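Local coordinates for protein GphF (Cystobacter violaceus, PDB 6MFC) that probably decarboxylates an acyl group through a GNAT-like fold, providing the starter unit that initiates polyketide biosynthesis, at residues Leu117-Pro121 and Ala122-His126. Numbering follows the deposited sequence.
Sequences LNVDP and AVRNH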
# COMPACT_ATOMS: atom_id res chain seq x y z
N LEU A 117 3.19 2.23 0.34
CA LEU A 117 3.42 3.23 1.38
C LEU A 117 4.61 2.75 2.20
O LEU A 117 4.48 1.83 3.01
CB LEU A 117 2.18 3.43 2.25
CG LEU A 117 2.23 4.50 3.35
CD1 LEU A 117 0.87 5.16 3.51
CD2 LEU A 117 2.69 3.91 4.68
N ASN A 118 5.77 3.36 1.97
CA ASN A 118 7.01 2.97 2.63
C ASN A 118 7.43 4.05 3.61
O ASN A 118 7.37 5.24 3.29
CB ASN A 118 8.12 2.73 1.60
CG ASN A 118 7.78 1.63 0.62
OD1 ASN A 118 7.10 0.67 0.96
ND2 ASN A 118 8.27 1.77 -0.61
N VAL A 119 7.84 3.63 4.80
CA VAL A 119 8.44 4.51 5.80
C VAL A 119 9.73 3.85 6.26
O VAL A 119 9.75 2.65 6.54
CB VAL A 119 7.50 4.76 6.99
CG1 VAL A 119 8.14 5.73 7.97
CG2 VAL A 119 6.16 5.30 6.50
N ASP A 120 10.80 4.64 6.33
CA ASP A 120 12.11 4.09 6.66
C ASP A 120 12.05 3.40 8.02
O ASP A 120 11.50 3.97 8.97
CB ASP A 120 13.16 5.21 6.67
CG ASP A 120 14.58 4.67 6.71
OD1 ASP A 120 14.94 3.96 7.67
OD2 ASP A 120 15.35 4.97 5.76
N PRO A 121 12.59 2.19 8.15
CA PRO A 121 12.54 1.49 9.45
C PRO A 121 13.23 2.23 10.58
O PRO A 121 12.96 1.94 11.75
CB PRO A 121 13.23 0.15 9.15
CG PRO A 121 13.07 -0.04 7.68
CD PRO A 121 13.14 1.33 7.08
N ALA A 122 14.12 3.18 10.27
CA ALA A 122 14.81 3.93 11.31
C ALA A 122 13.97 5.07 11.87
O ALA A 122 14.37 5.67 12.87
CB ALA A 122 16.13 4.49 10.76
N VAL A 123 12.82 5.38 11.27
CA VAL A 123 11.99 6.48 11.72
C VAL A 123 10.60 5.97 12.07
O VAL A 123 9.59 6.63 11.79
CB VAL A 123 11.91 7.59 10.66
CG1 VAL A 123 11.67 8.95 11.31
CG2 VAL A 123 13.17 7.62 9.81
N ARG A 124 10.53 4.79 12.69
CA ARG A 124 9.23 4.22 13.04
C ARG A 124 8.63 4.88 14.27
O ARG A 124 7.41 4.98 14.38
CB ARG A 124 9.36 2.70 13.26
CG ARG A 124 9.72 1.92 12.01
CD ARG A 124 8.85 2.34 10.83
NE ARG A 124 9.21 1.62 9.61
CZ ARG A 124 8.47 0.65 9.07
NH1 ARG A 124 7.33 0.28 9.64
NH2 ARG A 124 8.88 0.05 7.96
N ASN A 125 9.47 5.34 15.20
CA ASN A 125 8.96 5.96 16.42
C ASN A 125 8.29 7.30 16.15
O ASN A 125 7.54 7.79 17.00
CB ASN A 125 10.09 6.14 17.44
CG ASN A 125 11.20 7.03 16.93
OD1 ASN A 125 11.65 6.89 15.79
ND2 ASN A 125 11.65 7.95 17.77
N HIS A 126 8.54 7.91 14.99
CA HIS A 126 7.91 9.17 14.64
C HIS A 126 6.47 9.02 14.19
O HIS A 126 5.79 10.04 13.99
CB HIS A 126 8.71 9.88 13.54
CG HIS A 126 9.94 10.58 14.03
ND1 HIS A 126 11.06 9.91 14.47
CD2 HIS A 126 10.21 11.90 14.17
CE1 HIS A 126 11.97 10.78 14.85
NE2 HIS A 126 11.49 12.00 14.67
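Asp120 and Val123 close a type I beta turn directly after strand 111-119, with Pro121 and Ala122 at its corners and Val123 N hydrogen-bonded to Asp120 O at 3.0 Å. An Asx turn is nested in it: Asp120 OD1 turns its anti lone pair to Ala122 N, 2.8 Å away and nearly straight at 168°. The torsion of Asp120 (chi1 -167°) swings the carboxylate over beside its own carbonyl carbon, where OD1 can reach forward to that amide. The same oxygen is in a salt bridge with Arg45, so OD1 has two partners, a backbone amide and a guanidinium.

Arg124 doubles back along the turn. A bend at chi2 (-48°) sends the chain past the Pro121 carbonyl, with CG 3.3 Å from Pro121 O, and brings the guanidinium alongside the peptide that joins Asp120 to Pro121. There Asp120 O lies at the edge of the guanidinium, near its plane, and takes a second, weak bond from Arg124 NE (3.3 Å) besides the one from Val123 N. Val119 O lies obliquely to the group, 3.1 Å from NH2. On the apolar side, Val123 CG2 rests against Asp120 CB at 4.0 Å.

In sequence, Arg124 falls where the pyrophosphate-binding loop of GNAT acyltransferases begins; whether that role survives here is open. Val119 and Val123 both pack on Phe128 of helix 128-140, Val123 also reaches Val79 of strand 77-87, and Asp120 and Pro121 lean on helix 36-46. The turn follows strand 111-119, and the chain runs on through Arg124-His126 to helix 128-140.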